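PDB 3IIB: peptidase M28 from Shewanella amazonensis SB2B, which probably acts as a zinc-dependent carboxypeptidase or dipeptidase of family M28, hydrolysing peptides at a two-zinc centre. Local coordinates for residues V298-E303 against K311-E316; K54-S57 against R62-K65. One frame throughout, in Å; residues are numbered along the deposited sequence.

Contact 1: V298-E303 against K311-E316; sequences VLYAAE and KTYAKE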
loop_
_atom_site.group_PDB
_atom_site.type_symbol
_atom_site.label_atom_id
_atom_site.label_comp_id
_atom_site.label_asym_id
_atom_site.label_seq_id
_atom_site.Cartn_x
_atom_site.Cartn_y
_atom_site.Cartn_z
ATOM N N VAL A 298 -1.110 -22.229 -23.292
ATOM C CA VAL A 298 0.210 -21.663 -23.532
ATOM C C VAL A 298 0.500 -20.649 -22.445
ATOM O O VAL A 298 -0.270 -19.687 -22.267
ATOM C CB VAL A 298 0.365 -20.995 -24.935
ATOM C CG1 VAL A 298 1.776 -20.499 -25.111
ATOM C CG2 VAL A 298 -0.040 -21.960 -26.001
ATOM N N LEU A 299 1.604 -20.871 -21.726
ATOM C CA LEU A 299 2.034 -19.980 -20.685
ATOM C C LEU A 299 3.248 -19.251 -21.227
ATOM O O LEU A 299 4.338 -19.816 -21.320
ATOM C CB LEU A 299 2.330 -20.732 -19.383
ATOM C CG LEU A 299 1.248 -21.654 -18.853
ATOM C CD1 LEU A 299 1.656 -22.318 -17.514
ATOM C CD2 LEU A 299 -0.027 -20.826 -18.657
ATOM N N TYR A 300 3.015 -18.028 -21.683
ATOM C CA TYR A 300 4.000 -17.322 -22.478
ATOM C C TYR A 300 5.094 -16.730 -21.634
ATOM O O TYR A 300 4.863 -16.236 -20.533
ATOM C CB TYR A 300 3.353 -16.179 -23.309
ATOM C CG TYR A 300 2.441 -16.610 -24.443
ATOM C CD1 TYR A 300 2.965 -16.930 -25.663
ATOM C CD2 TYR A 300 1.064 -16.657 -24.296
ATOM C CE1 TYR A 300 2.149 -17.294 -26.743
ATOM C CE2 TYR A 300 0.245 -17.046 -25.348
ATOM C CZ TYR A 300 0.789 -17.331 -26.569
ATOM O OH TYR A 300 -0.024 -17.667 -27.627
ATOM N N ALA A 301 6.292 -16.759 -22.206
ATOM C CA ALA A 301 7.473 -16.113 -21.676
ATOM C C ALA A 301 7.525 -14.634 -22.031
ATOM O O ALA A 301 7.141 -14.210 -23.128
ATOM C CB ALA A 301 8.785 -16.810 -22.247
ATOM N N ALA A 302 8.080 -13.870 -21.095
ATOM C CA ALA A 302 8.611 -12.551 -21.351
ATOM C C ALA A 302 7.580 -11.613 -21.974
ATOM O O ALA A 302 7.901 -10.793 -22.813
ATOM C CB ALA A 302 9.906 -12.654 -22.189
ATOM N N GLU A 303 6.335 -11.726 -21.535
ATOM C CA GLU A 303 5.302 -10.777 -21.983
ATOM C C GLU A 303 5.638 -9.349 -21.565
ATOM O O GLU A 303 5.426 -8.423 -22.326
ATOM C CB GLU A 303 3.918 -11.203 -21.473
ATOM C CG GLU A 303 2.785 -10.317 -21.983
ATOM C CD GLU A 303 2.560 -9.058 -21.160
ATOM O OE1 GLU A 303 3.096 -8.978 -20.040
ATOM O OE2 GLU A 303 1.827 -8.160 -21.622
ATOM N N LYS A 311 5.306 -13.322 -29.687
ATOM C CA LYS A 311 5.846 -13.095 -31.006
ATOM C C LYS A 311 6.624 -14.341 -31.462
ATOM O O LYS A 311 6.542 -14.754 -32.617
ATOM C CB LYS A 311 6.778 -11.894 -30.966
ATOM C CG LYS A 311 6.015 -10.591 -30.864
ATOM C CD LYS A 311 6.918 -9.386 -30.707
ATOM C CE LYS A 311 6.062 -8.128 -30.734
ATOM N NZ LYS A 311 6.825 -6.902 -30.397
ATOM N N THR A 312 7.383 -14.941 -30.549
ATOM C CA THR A 312 8.146 -16.130 -30.879
ATOM C C THR A 312 7.210 -17.288 -31.261
ATOM O O THR A 312 7.424 -17.972 -32.271
ATOM C CB THR A 312 9.069 -16.554 -29.760
ATOM O OG1 THR A 312 10.033 -15.531 -29.530
ATOM C CG2 THR A 312 9.801 -17.849 -30.102
ATOM N N TYR A 313 6.165 -17.482 -30.472
ATOM C CA TYR A 313 5.194 -18.528 -30.751
ATOM C C TYR A 313 4.562 -18.339 -32.150
ATOM O O TYR A 313 4.470 -19.272 -32.925
ATOM C CB TYR A 313 4.097 -18.518 -29.684
ATOM C CG TYR A 313 3.033 -19.573 -29.898
ATOM C CD1 TYR A 313 1.960 -19.349 -30.742
ATOM C CD2 TYR A 313 3.080 -20.775 -29.208
ATOM C CE1 TYR A 313 0.989 -20.324 -30.936
ATOM C CE2 TYR A 313 2.117 -21.760 -29.397
ATOM C CZ TYR A 313 1.073 -21.536 -30.247
ATOM O OH TYR A 313 0.140 -22.572 -30.399
ATOM N N ALA A 314 4.117 -17.124 -32.449
ATOM C CA ALA A 314 3.517 -16.832 -33.763
ATOM C C ALA A 314 4.442 -17.217 -34.906
ATOM O O ALA A 314 4.011 -17.769 -35.906
ATOM C CB ALA A 314 3.124 -15.369 -33.870
ATOM N N LYS A 315 5.727 -16.946 -34.766
ATOM C CA LYS A 315 6.661 -17.309 -35.835
ATOM C C LYS A 315 6.961 -18.797 -35.850
ATOM O O LYS A 315 6.929 -19.438 -36.926
ATOM C CB LYS A 315 7.950 -16.491 -35.724
ATOM C CG LYS A 315 7.745 -15.052 -36.114
ATOM N N GLU A 316 7.239 -19.375 -34.695
ATOM C CA GLU A 316 7.557 -20.807 -34.569
ATOM C C GLU A 316 6.419 -21.691 -35.069
ATOM O O GLU A 316 6.656 -22.737 -35.684
ATOM C CB GLU A 316 7.888 -21.142 -33.119
ATOM C CG GLU A 316 7.962 -22.637 -32.772
ATOM C CD GLU A 316 9.133 -23.350 -33.407
ATOM O OE1 GLU A 316 10.149 -22.689 -33.778
ATOM O OE2 GLU A 316 9.022 -24.585 -33.546
#

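Contact 2: K54-S57 against R62-K65; sequences KLQS and RVYK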
loop_
_atom_site.group_PDB
_atom_site.type_symbol
_atom_site.label_atom_id
_atom_site.label_comp_id
_atom_site.label_asym_id
_atom_site.label_seq_id
_atom_site.Cartn_x
_atom_site.Cartn_y
_atom_site.Cartn_z
ATOM N N LYS A 54 4.036 -28.688 -12.668
ATOM C CA LYS A 54 2.645 -28.517 -12.318
ATOM C C LYS A 54 1.767 -29.116 -13.361
ATOM O O LYS A 54 0.802 -29.822 -13.048
ATOM C CB LYS A 54 2.319 -27.035 -12.099
ATOM C CG LYS A 54 0.874 -26.758 -11.657
ATOM C CD LYS A 54 0.605 -27.312 -10.250
ATOM C CE LYS A 54 1.488 -26.694 -9.168
ATOM N NZ LYS A 54 1.155 -27.222 -7.803
ATOM N N LEU A 55 2.066 -28.824 -14.620
ATOM C CA LEU A 55 1.233 -29.332 -15.705
ATOM C C LEU A 55 1.331 -30.841 -15.796
ATOM O O LEU A 55 0.321 -31.509 -16.012
ATOM C CB LEU A 55 1.603 -28.656 -17.024
ATOM C CG LEU A 55 1.301 -27.153 -16.991
ATOM C CD1 LEU A 55 2.031 -26.409 -18.093
ATOM C CD2 LEU A 55 -0.195 -26.861 -17.014
ATOM N N GLN A 56 2.535 -31.387 -15.610
ATOM C CA GLN A 56 2.670 -32.841 -15.566
ATOM C C GLN A 56 1.863 -33.465 -14.436
ATOM O O GLN A 56 1.220 -34.522 -14.609
ATOM C CB GLN A 56 4.143 -33.237 -15.427
ATOM C CG GLN A 56 4.954 -32.927 -16.673
ATOM C CD GLN A 56 6.439 -33.086 -16.462
ATOM O OE1 GLN A 56 6.934 -33.018 -15.339
ATOM N NE2 GLN A 56 7.163 -33.291 -17.549
ATOM N N SER A 57 1.880 -32.804 -13.281
ATOM C CA SER A 57 1.218 -33.317 -12.107
ATOM C C SER A 57 -0.303 -33.319 -12.298
ATOM O O SER A 57 -1.038 -34.091 -11.672
ATOM C CB SER A 57 1.610 -32.506 -10.841
ATOM O OG SER A 57 0.787 -31.328 -10.716
ATOM N N ARG A 62 0.055 -33.758 -23.223
ATOM C CA ARG A 62 1.432 -33.347 -23.551
ATOM C C ARG A 62 1.777 -32.137 -22.723
ATOM O O ARG A 62 0.923 -31.291 -22.418
ATOM C CB ARG A 62 1.550 -32.977 -25.039
ATOM C CG ARG A 62 1.305 -34.148 -25.980
ATOM C CD ARG A 62 1.446 -33.734 -27.474
ATOM N NE ARG A 62 2.778 -33.205 -27.786
ATOM C CZ ARG A 62 3.034 -32.267 -28.707
ATOM N NH1 ARG A 62 2.046 -31.681 -29.406
ATOM N NH2 ARG A 62 4.296 -31.873 -28.905
ATOM N N VAL A 63 3.037 -32.082 -22.328
ATOM C CA VAL A 63 3.587 -30.954 -21.598
ATOM C C VAL A 63 4.985 -30.763 -22.128
ATOM O O VAL A 63 5.804 -31.698 -22.103
ATOM C CB VAL A 63 3.629 -31.188 -20.023
ATOM C CG1 VAL A 63 4.320 -30.008 -19.306
ATOM C CG2 VAL A 63 2.230 -31.446 -19.432
ATOM N N TYR A 64 5.269 -29.565 -22.621
ATOM C CA TYR A 64 6.573 -29.303 -23.250
ATOM C C TYR A 64 6.855 -27.823 -23.250
ATOM O O TYR A 64 6.002 -27.012 -22.884
ATOM C CB TYR A 64 6.621 -29.881 -24.656
ATOM C CG TYR A 64 5.546 -29.427 -25.598
ATOM C CD1 TYR A 64 4.277 -29.994 -25.565
ATOM C CD2 TYR A 64 5.799 -28.456 -26.553
ATOM C CE1 TYR A 64 3.283 -29.579 -26.478
ATOM C CE2 TYR A 64 4.827 -28.038 -27.433
ATOM C CZ TYR A 64 3.574 -28.599 -27.401
ATOM O OH TYR A 64 2.619 -28.187 -28.315
ATOM N N LYS A 65 8.055 -27.476 -23.666
ATOM C CA LYS A 65 8.419 -26.071 -23.719
ATOM C C LYS A 65 9.170 -25.719 -24.968
ATOM O O LYS A 65 9.829 -26.574 -25.576
ATOM C CB LYS A 65 9.206 -25.675 -22.480
ATOM C CG LYS A 65 10.547 -26.353 -22.311
ATOM C CD LYS A 65 11.097 -26.010 -20.955
ATOM C CE LYS A 65 12.562 -26.131 -20.892
ATOM N NZ LYS A 65 13.011 -27.538 -20.858
HETATM O O HOH W 1 6.185 -33.802 -20.217
#

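Contact 1: V298-E303 against K311-E316
The ring of Tyr300 presents its edge to Tyr313, whose CB lies close to the Tyr300 ring plane, 3.7 Å from Tyr300 CE1. One face of Tyr300 is covered by CG1 of Val298, two residues earlier on the same strand, 3.5 Å above the plane and over the ring centre. Over a face of Tyr313, toward the rim, stands Tyr300 OH, 4.1 Å from Tyr313 CD1. The pair is thus an offset edge-to-face stack, with centroids 5.8 Å apart and planes at 78°. Val298 divides its methyls between the two rings: with CG1 anti to the backbone N (chi1 -177°) and over Tyr300, CG2 is left to meet Tyr313 CE2 at 4.0 Å. These residues pin helix 308-316 to strand 293-300 within a beta-alpha-beta crossover that passes over strand 247-257 to the parallel strand 324-329; Leu253 of the skipped strand also touches all three side chains. Between the two segments the contact is purely apolar and aromatic, and the buried phenol of Tyr313 adds polar ties from the helix to strand 293-300, by a hydrogen bond with Arg296 NH1, and to the start of strand 324-329, by one with His324 NE2.

Contact 2: K54-S57 against R62-K65
The last turn of helix 42-57 lies against the first residues of strand 62-84, bringing the CA atoms of Gln56 and Val63 to 6.4 Å. This is a helix-turn-strand unit of the alpha/beta fold of the M28 peptidases, in which the chain leaves the helix, turns within four residues and enters the large mixed sheet beneath it. Val63 carries the contact. Its CG1 is anti to the backbone N (chi1 176°) and its CG2 lies beside that N, and the two methyls straddle Leu55 CB, with Val63 CG2 at 3.7 Å and CG1 at 3.8 Å from it. Val63 CG2 also comes within 3.8 Å of the backbone N of Gln56, so the methyl rests on the helix backbone itself. On the more exposed flank, Gln56 CG packs against Val63 CG1 at 4.0 Å. Were Val63 replaced by an alanine, the loss of both methyls would probably open a gap beside Leu55 CB and over the backbone N of Gln56, and leave Gln56 CG supported by the beta carbon alone. Deeper in, Leu55 reaches Val238 and Ala240 of strand 220-242, while Ile52, one turn back along the helix, also touches Val63. Tyr64 points away from the helix, and its OH hydrogen-bonds to Glu241, which also forms a salt bridge with Arg62. Beyond CG the Gln56 chain is extended, and its amide reaches the strand through one water, which accepts from Gln56 NE2 at 2.9 Å and donates to Val63 O at 2.9 Å.

Contacts 1 and 2 follow one another along the chain, and their centres are 16 Å apart. They meet through strand 293-300: Leu299, whose side chain makes no contact with segment 311-316, packs its CD1 4.1 Å from CD1 of Leu55 in contact 2. The two helices thus cover opposite faces of the mixed sheet, in which strand 220-242 pairs with both 293-300 and 62-84. Their relation to the metal centre differs. Contact 2 is remote from it, whereas in contact 1 the side chain of Tyr300 approaches that of the zinc ligand His257 to about 4 Å and lies about 10 Å from a bound zinc ion. Segment 298-303 ends at Glu303, a zinc-binding residue of this protein although no zinc is bound to it in this chain, and the zinc ligand Glu304 follows.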